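Local coordinates for protein putative glucoamylase (Bacteroides fragilis NCTC 9343, PDB 3EU8) that probably hydrolyses glycosidic bonds as a glucoamylase-like enzyme of the six-hairpin glycosidase clan, though its substrate is not established, at residues A[22-25]-A[26-29]; A[163-166]-A[167-171]; A[171-174]-A[175-178]. All blocks are in the same frame, centred on the assembly; numbering follows the deposited sequence.

Contact 1 of 3, residues A[22-25]-A[26-29]. With EDO (1,2-ethanediol), chain H; EDO (1,2-ethanediol), chain B.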
loop_
_atom_site.group_PDB
_atom_site.type_symbol
_atom_site.label_atom_id
_atom_site.label_comp_id
_atom_site.label_asym_id
_atom_site.label_seq_id
_atom_site.Cartn_x
_atom_site.Cartn_y
_atom_site.Cartn_z
HETATM N N MSE A 22 -18.416 4.065 6.679
HETATM C CA MSE A 22 -17.408 3.265 5.938
HETATM C C MSE A 22 -17.838 3.074 4.467
HETATM O O MSE A 22 -17.003 3.221 3.565
HETATM C CB MSE A 22 -17.195 1.914 6.623
HETATM C CG MSE A 22 -16.374 1.972 7.843
HETATM SE SE MSE A 22 -16.012 0.211 8.601
HETATM C CE MSE A 22 -17.685 -0.319 9.324
ATOM N N ASP A 23 -19.134 2.780 4.245
ATOM C CA ASP A 23 -19.748 2.678 2.914
ATOM C C ASP A 23 -19.444 3.932 2.103
ATOM O O ASP A 23 -18.958 3.866 0.969
ATOM C CB ASP A 23 -21.283 2.559 3.002
ATOM C CG ASP A 23 -21.786 1.129 3.229
ATOM O OD1 ASP A 23 -21.025 0.189 2.946
ATOM O OD2 ASP A 23 -22.974 0.943 3.652
ATOM N N THR A 24 -19.723 5.082 2.704
ATOM C CA THR A 24 -19.555 6.367 2.012
ATOM C C THR A 24 -18.082 6.630 1.658
ATOM O O THR A 24 -17.778 7.060 0.524
ATOM C CB THR A 24 -20.117 7.528 2.864
ATOM O OG1 THR A 24 -21.523 7.345 3.042
ATOM C CG2 THR A 24 -19.790 8.842 2.251
ATOM N N VAL A 25 -17.187 6.380 2.620
ATOM C CA VAL A 25 -15.757 6.499 2.413
ATOM C C VAL A 25 -15.258 5.539 1.328
ATOM O O VAL A 25 -14.475 5.927 0.475
ATOM C CB VAL A 25 -14.943 6.271 3.759
ATOM C CG1 VAL A 25 -13.432 6.306 3.490
ATOM C CG2 VAL A 25 -15.304 7.355 4.770
ATOM N N GLN A 26 -15.724 4.303 1.360
ATOM C CA GLN A 26 -15.358 3.311 0.368
ATOM C C GLN A 26 -15.852 3.658 -1.034
ATOM O O GLN A 26 -15.097 3.481 -1.984
ATOM C CB GLN A 26 -15.865 1.924 0.727
ATOM C CG GLN A 26 -14.941 1.075 1.520
ATOM C CD GLN A 26 -15.464 -0.362 1.631
ATOM O OE1 GLN A 26 -16.316 -0.650 2.463
ATOM N NE2 GLN A 26 -14.957 -1.253 0.780
ATOM N N ARG A 27 -17.098 4.138 -1.161
ATOM C CA ARG A 27 -17.635 4.468 -2.463
ATOM C C ARG A 27 -16.816 5.553 -3.105
ATOM O O ARG A 27 -16.380 5.399 -4.215
ATOM C CB ARG A 27 -19.091 4.922 -2.405
ATOM C CG ARG A 27 -20.104 3.839 -2.049
ATOM C CD ARG A 27 -21.551 4.307 -2.259
ATOM N NE ARG A 27 -21.838 5.639 -1.690
ATOM C CZ ARG A 27 -22.263 5.883 -0.453
ATOM N NH1 ARG A 27 -22.478 4.879 0.389
ATOM N NH2 ARG A 27 -22.467 7.148 -0.052
ATOM N N ARG A 28 -16.566 6.629 -2.364
ATOM C CA ARG A 28 -15.786 7.746 -2.872
ATOM C C ARG A 28 -14.333 7.395 -3.177
ATOM O O ARG A 28 -13.787 7.883 -4.165
ATOM C CB ARG A 28 -15.873 8.950 -1.907
ATOM C CG ARG A 28 -17.245 9.594 -1.894
ATOM C CD ARG A 28 -17.123 11.037 -1.423
ATOM N NE ARG A 28 -18.404 11.710 -1.268
ATOM C CZ ARG A 28 -19.068 12.336 -2.236
ATOM N NH1 ARG A 28 -18.618 12.383 -3.489
ATOM N NH2 ARG A 28 -20.210 12.928 -1.954
ATOM N N THR A 29 -13.709 6.591 -2.316
ATOM C CA THR A 29 -12.319 6.218 -2.488
ATOM C C THR A 29 -12.141 5.208 -3.633
ATOM O O THR A 29 -11.142 5.264 -4.362
ATOM C CB THR A 29 -11.685 5.664 -1.185
ATOM O OG1 THR A 29 -12.005 6.537 -0.093
ATOM C CG2 THR A 29 -10.174 5.620 -1.331
HETATM C C1 EDO H . -21.818 9.669 -3.211
HETATM O O1 EDO H . -22.294 9.162 -1.959
HETATM C C2 EDO H . -20.805 8.710 -3.788
HETATM O O2 EDO H . -21.414 7.435 -4.000
HETATM C C1 EDO B . -21.919 12.490 0.825
HETATM O O1 EDO B . -21.146 11.369 0.381
HETATM C C2 EDO B . -21.593 12.722 2.279
HETATM O O2 EDO B . -20.687 13.828 2.394
#
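Arg27 folds back over the preceding turn of helix 18-34 and lays its guanidinium across Asp23 and Thr24. Its CB starts beside the carbonyl oxygen of Asp23, and Arg27 CG comes closer to that oxygen, 3.2 Å from Asp23 O. A bend at chi3 (-47°) then turns the chain back along the helix, so that the guanidinium has Thr24 CA over one face, 3.4 Å above its plane. Arg27 NE donates to O2 of an ethanediol (chain H) at 3.0 Å. NH1 lies near Asp23 CB, while Arg27 NH2 has two partners: it gives a nearly straight bond (169°) to O1 of the same diol, 2.8 Å away, and a weak one to Thr24 OG1. That hydroxyl is also bonded to Ala20 O, as threonine in a helix can be. Arg28 reaches a second diol through weak bonds from NE and NH2. On the buried side, Thr29 OG1 donates to Val25 O at 2.6 Å, and Thr29 N bonds the same oxygen from the opposite face of its plane. Gln26 joins Glu400 and Arg403 of helix 389-404, Asp23 forms a salt bridge with Arg403, and Val25 packs on Ile399. The chemistry therefore differs by side: the buried hydroxyl of Thr29 is satisfied by its own helix, whereas the arginines offer N-H groups that small diols, probably from the crystallisation liquor, can occupy.

Contact 2 of 3, residues A[163-166]-A[167-171]. With EDO (1,2-ethanediol), chain S.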
loop_
_atom_site.group_PDB
_atom_site.type_symbol
_atom_site.label_atom_id
_atom_site.label_comp_id
_atom_site.label_asym_id
_atom_site.label_seq_id
_atom_site.Cartn_x
_atom_site.Cartn_y
_atom_site.Cartn_z
ATOM N N ILE A 163 -2.831 -12.634 -16.343
ATOM C CA ILE A 163 -2.177 -12.280 -15.071
ATOM C C ILE A 163 -1.165 -13.329 -14.608
ATOM O O ILE A 163 -0.088 -12.987 -14.140
ATOM C CB ILE A 163 -3.205 -12.008 -13.902
ATOM C CG1 ILE A 163 -4.062 -10.795 -14.253
ATOM C CG2 ILE A 163 -2.486 -11.729 -12.607
ATOM C CD1 ILE A 163 -5.238 -10.589 -13.358
ATOM N N ASP A 164 -1.509 -14.599 -14.710
ATOM C CA ASP A 164 -0.567 -15.642 -14.301
ATOM C C ASP A 164 0.722 -15.613 -15.154
ATOM O O ASP A 164 1.822 -15.812 -14.631
ATOM C CB ASP A 164 -1.224 -17.019 -14.317
ATOM C CG ASP A 164 -0.341 -18.123 -13.685
ATOM O OD1 ASP A 164 -0.140 -18.103 -12.447
ATOM O OD2 ASP A 164 0.151 -18.995 -14.459
ATOM N N LYS A 165 0.582 -15.331 -16.445
ATOM C CA LYS A 165 1.753 -15.167 -17.326
ATOM C C LYS A 165 2.613 -13.959 -16.908
ATOM O O LYS A 165 3.816 -14.082 -16.846
ATOM C CB LYS A 165 1.332 -15.014 -18.807
ATOM C CG LYS A 165 2.485 -15.179 -19.799
ATOM C CD LYS A 165 1.954 -15.225 -21.214
ATOM C CE LYS A 165 3.064 -15.054 -22.265
ATOM N NZ LYS A 165 3.416 -13.603 -22.496
ATOM N N LEU A 166 2.001 -12.801 -16.631
ATOM C CA LEU A 166 2.764 -11.639 -16.075
ATOM C C LEU A 166 3.502 -11.995 -14.801
ATOM O O LEU A 166 4.682 -11.695 -14.661
ATOM C CB LEU A 166 1.875 -10.414 -15.820
ATOM C CG LEU A 166 1.237 -9.750 -17.054
ATOM C CD1 LEU A 166 0.125 -8.749 -16.604
ATOM C CD2 LEU A 166 2.280 -9.151 -18.029
ATOM N N TRP A 167 2.803 -12.643 -13.879
ATOM C CA TRP A 167 3.403 -13.176 -12.657
ATOM C C TRP A 167 4.599 -14.089 -12.926
ATOM O O TRP A 167 5.660 -13.963 -12.316
ATOM C CB TRP A 167 2.321 -13.926 -11.907
ATOM C CG TRP A 167 2.731 -14.870 -10.779
ATOM C CD1 TRP A 167 2.366 -16.197 -10.661
ATOM C CD2 TRP A 167 3.471 -14.561 -9.583
ATOM N NE1 TRP A 167 2.843 -16.714 -9.495
ATOM C CE2 TRP A 167 3.549 -15.750 -8.823
ATOM C CE3 TRP A 167 4.092 -13.404 -9.091
ATOM C CZ2 TRP A 167 4.220 -15.816 -7.586
ATOM C CZ3 TRP A 167 4.716 -13.453 -7.863
ATOM C CH2 TRP A 167 4.812 -14.669 -7.135
ATOM N N ARG A 168 4.434 -15.027 -13.842
ATOM C CA ARG A 168 5.531 -15.932 -14.181
ATOM C C ARG A 168 6.770 -15.260 -14.750
ATOM O O ARG A 168 7.873 -15.755 -14.569
ATOM C CB ARG A 168 5.065 -16.990 -15.161
ATOM C CG ARG A 168 4.105 -17.998 -14.563
ATOM C CD ARG A 168 3.890 -19.157 -15.493
ATOM N NE ARG A 168 2.975 -18.861 -16.571
ATOM C CZ ARG A 168 3.216 -18.890 -17.885
ATOM N NH1 ARG A 168 4.408 -19.152 -18.413
ATOM N NH2 ARG A 168 2.197 -18.624 -18.701
ATOM N N GLU A 169 6.568 -14.158 -15.465
ATOM C CA GLU A 169 7.644 -13.415 -16.121
ATOM C C GLU A 169 8.503 -12.585 -15.212
ATOM O O GLU A 169 9.562 -12.166 -15.635
ATOM C CB GLU A 169 7.053 -12.531 -17.259
ATOM C CG GLU A 169 6.586 -13.385 -18.410
ATOM C CD GLU A 169 5.681 -12.717 -19.412
ATOM O OE1 GLU A 169 5.016 -11.714 -19.109
ATOM O OE2 GLU A 169 5.597 -13.249 -20.530
ATOM N N VAL A 170 8.063 -12.306 -13.989
ATOM C CA VAL A 170 8.861 -11.495 -13.106
ATOM C C VAL A 170 10.109 -12.275 -12.666
ATOM O O VAL A 170 9.995 -13.329 -12.043
ATOM C CB VAL A 170 8.077 -10.978 -11.864
ATOM C CG1 VAL A 170 8.971 -10.114 -10.978
ATOM C CG2 VAL A 170 6.818 -10.222 -12.274
ATOM N N ASP A 171 11.292 -11.736 -12.958
ATOM C CA ASP A 171 12.549 -12.444 -12.652
ATOM C C ASP A 171 13.143 -11.951 -11.334
ATOM O O ASP A 171 14.075 -11.142 -11.329
ATOM C CB ASP A 171 13.541 -12.263 -13.818
ATOM C CG ASP A 171 14.747 -13.202 -13.724
ATOM O OD1 ASP A 171 14.981 -13.756 -12.656
ATOM O OD2 ASP A 171 15.457 -13.405 -14.724
HETATM C C1 EDO S . 3.930 -19.082 -22.596
HETATM O O1 EDO S . 2.711 -19.195 -21.854
HETATM C C2 EDO S . 5.041 -18.624 -21.661
HETATM O O2 EDO S . 6.138 -18.012 -22.350
HETATM O O HOH W 1 -0.463 -18.929 -17.284
HETATM O O HOH W 2 2.387 -11.558 -21.129
#
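Regular i to i+4 bonds run through the last turns of helix 154-169, Trp167 N to Ile163 O and Arg168 N to Asp164 O among them, until Glu169 N divides between Lys165 O and a weak i to i+3 bond to Leu166 O as the helix ends. The spacing of four residues sets up two salt bridges on the outer side. Lys165 NZ donates to Glu169 OE2 at 3.0 Å, meeting the carboxylate on its syn side, 23° out of plane. The lysine chain runs out extended and turns only at chi4 (-82°), which swings NZ towards the acid. A water accepts from NZ and gives a weak bond to Glu169 OE1, whose stronger partner is Arg104, so this carboxylate ties two cations together. The second bridge is longer: Asp164 OD2 sits at the edge of the Arg168 guanidinium, 3.5 Å from Arg168 NE, and a water spans OD2 and Arg168 NH2. NH2 also donates to an ethanediol oxygen in a nearly straight bond.

The helix probably belongs to the alpha/alpha barrel of the six-hairpin glycosidase clan; its charged residues face outward and its apolar ones the neighbouring helices. Ile163 packs on helices 85-101 and 132-149, while Leu166 lies against Val96 and Leu99.

Trp167, its CG anti to the backbone N, heads inward to Leu143 and Leu211. The edge of its ring is met by Asp164 OD1, 3.6 Å from Trp167 CD1, with carboxylate and ring planes 53° apart. NE1 of the buried indole donates to Asp416 OD2. Beyond the last turn, the branched side chain of Val170 brings Val170 CG2 to 3.5 Å from Leu166 O.

Contact 3 of 3, residues A[171-174]-A[175-178]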
loop_
_atom_site.group_PDB
_atom_site.type_symbol
_atom_site.label_atom_id
_atom_site.label_comp_id
_atom_site.label_asym_id
_atom_site.label_seq_id
_atom_site.Cartn_x
_atom_site.Cartn_y
_atom_site.Cartn_z
ATOM N N ASP A 171 11.292 -11.736 -12.958
ATOM C CA ASP A 171 12.549 -12.444 -12.652
ATOM C C ASP A 171 13.143 -11.951 -11.334
ATOM O O ASP A 171 14.075 -11.142 -11.329
ATOM C CB ASP A 171 13.541 -12.263 -13.818
ATOM C CG ASP A 171 14.747 -13.202 -13.724
ATOM O OD1 ASP A 171 14.981 -13.756 -12.656
ATOM O OD2 ASP A 171 15.457 -13.405 -14.724
ATOM N N TRP A 172 12.557 -12.390 -10.223
ATOM C CA TRP A 172 12.953 -11.934 -8.883
ATOM C C TRP A 172 14.429 -12.287 -8.630
ATOM O O TRP A 172 15.209 -11.538 -8.048
ATOM C CB TRP A 172 12.075 -12.607 -7.808
ATOM C CG TRP A 172 10.580 -12.447 -8.009
ATOM C CD1 TRP A 172 9.761 -13.295 -8.655
ATOM C CD2 TRP A 172 9.757 -11.355 -7.564
ATOM N NE1 TRP A 172 8.478 -12.821 -8.645
ATOM C CE2 TRP A 172 8.449 -11.635 -7.965
ATOM C CE3 TRP A 172 10.009 -10.163 -6.854
ATOM C CZ2 TRP A 172 7.378 -10.774 -7.683
ATOM C CZ3 TRP A 172 8.964 -9.339 -6.544
ATOM C CH2 TRP A 172 7.661 -9.634 -6.979
ATOM N N ASN A 173 14.802 -13.465 -9.085
ATOM C CA ASN A 173 16.174 -13.935 -8.928
ATOM C C ASN A 173 17.222 -13.030 -9.632
ATOM O O ASN A 173 18.292 -12.811 -9.104
ATOM C CB ASN A 173 16.228 -15.350 -9.454
ATOM C CG ASN A 173 17.239 -16.157 -8.800
ATOM O OD1 ASN A 173 17.147 -16.434 -7.596
ATOM N ND2 ASN A 173 18.222 -16.610 -9.589
ATOM N N TRP A 174 16.884 -12.450 -10.790
ATOM C CA TRP A 174 17.736 -11.404 -11.402
ATOM C C TRP A 174 18.175 -10.319 -10.425
ATOM O O TRP A 174 19.370 -9.905 -10.418
ATOM C CB TRP A 174 17.059 -10.708 -12.580
ATOM C CG TRP A 174 17.926 -9.538 -13.160
ATOM C CD1 TRP A 174 17.797 -8.205 -12.866
ATOM C CD2 TRP A 174 19.048 -9.631 -14.073
ATOM N NE1 TRP A 174 18.746 -7.475 -13.538
ATOM C CE2 TRP A 174 19.522 -8.315 -14.291
ATOM C CE3 TRP A 174 19.676 -10.693 -14.755
ATOM C CZ2 TRP A 174 20.606 -8.028 -15.142
ATOM C CZ3 TRP A 174 20.768 -10.403 -15.615
ATOM C CH2 TRP A 174 21.210 -9.074 -15.795
ATOM N N TYR A 175 17.224 -9.878 -9.583
ATOM C CA TYR A 175 17.433 -8.744 -8.652
ATOM C C TYR A 175 18.262 -9.106 -7.430
ATOM O O TYR A 175 18.438 -8.281 -6.527
ATOM C CB TYR A 175 16.082 -8.088 -8.296
ATOM C CG TYR A 175 15.482 -7.284 -9.471
ATOM C CD1 TYR A 175 14.857 -7.923 -10.536
ATOM C CD2 TYR A 175 15.591 -5.892 -9.522
ATOM C CE1 TYR A 175 14.304 -7.203 -11.589
ATOM C CE2 TYR A 175 15.078 -5.178 -10.568
ATOM C CZ TYR A 175 14.432 -5.825 -11.609
ATOM O OH TYR A 175 13.943 -5.106 -12.684
ATOM N N ARG A 176 18.811 -10.329 -7.409
ATOM C CA ARG A 176 19.829 -10.698 -6.413
ATOM C C ARG A 176 21.238 -10.220 -6.755
ATOM O O ARG A 176 22.151 -10.423 -5.966
ATOM C CB ARG A 176 19.887 -12.200 -6.206
ATOM C CG ARG A 176 18.812 -12.755 -5.325
ATOM C CD ARG A 176 18.667 -14.241 -5.602
ATOM N NE ARG A 176 19.613 -14.979 -4.808
ATOM C CZ ARG A 176 19.871 -16.261 -4.947
ATOM N NH1 ARG A 176 19.289 -16.965 -5.903
ATOM N NH2 ARG A 176 20.745 -16.833 -4.119
ATOM N N HIS A 177 21.404 -9.602 -7.916
ATOM C CA HIS A 177 22.651 -8.963 -8.316
ATOM C C HIS A 177 23.818 -9.976 -8.275
ATOM O O HIS A 177 24.783 -9.824 -7.516
ATOM C CB HIS A 177 22.893 -7.711 -7.463
ATOM C CG HIS A 177 24.097 -6.902 -7.862
ATOM N ND1 HIS A 177 24.855 -7.180 -8.984
ATOM C CD2 HIS A 177 24.669 -5.814 -7.281
ATOM C CE1 HIS A 177 25.840 -6.301 -9.074
ATOM N NE2 HIS A 177 25.752 -5.463 -8.053
ATOM N N GLY A 178 23.674 -11.029 -9.078
ATOM C CA GLY A 178 24.632 -12.121 -9.144
ATOM C C GLY A 178 24.501 -13.131 -8.032
ATOM O O GLY A 178 25.495 -13.637 -7.519
HETATM O O HOH W 3 21.770 -10.705 -11.400
#
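The indole of Trp174 turns its edge to the face of the next residue's ring, Tyr175, in a T-shaped pair whose planes stand at 80° and whose centroids, taken on the five-membered ring, are 5.2 Å apart. Trp174 CD1 makes the contact, 3.7 Å above the phenol plane and towards its rim. The pair belongs to a short 3-10 turn in the loop after helix 154-169, introduced by an Asx motif: Asp171 OD1 accepts from Trp174 N at 3.0 Å, reached from above the carboxylate plane. An aspartate suits this place because its short side chain can bond a backbone N-H at the start of the turn.

Around the Tyr175 ring the edge is used as well, with Asp171 O in its plane, 3.4 Å from Tyr175 CD1. The phenol is buried against Ala108 and Leu132, and its hydroxyl is bonded to Phe105 O. The Trp174 ring also meets Trp187 edge-to-face, the ring of Trp193, and Lys106 in a cation-pi contact.

Asn173 and Arg176, three apart, pair on another side of the turn. Their amide and guanidinium planes are 64° apart, yet Asn173 OD1 lies close to the guanidinium plane and accepts from Arg176 NH1 at 2.8 Å. A bend at chi3 (86°) of Arg176 carries NH1 there, while NE bonds Gln180 O. The backbone follows with Arg176 N to Asn173 O and His177 N to Trp174 O. Trp174 O also accepts from a water at 2.7 Å, and that water accepts from Gly178 N.

How the contacts relate
Along the chain, contact 1 comes first, on helix 18-34, followed by contact 2 at the end of helix 154-169 and contact 3 in the loop that continues it towards strand 186-187. Contacts 2 and 3 share Asp171 and have centres 15 Å apart; they also pack directly, Trp167 CZ3 lying 3.8 Å from Trp172 CZ2, and both tryptophans reach Leu211 of helix 206-214. Contact 1 stands apart, its centre 32 Å from that of contact 2 and 40 Å from that of contact 3, on the opposite side of the chain's centre from the latter. Contacts 2 and 3 thus form one continuous region, far from contact 1, in a fold where helix far outweighs strand, consistent with an alpha/alpha barrel.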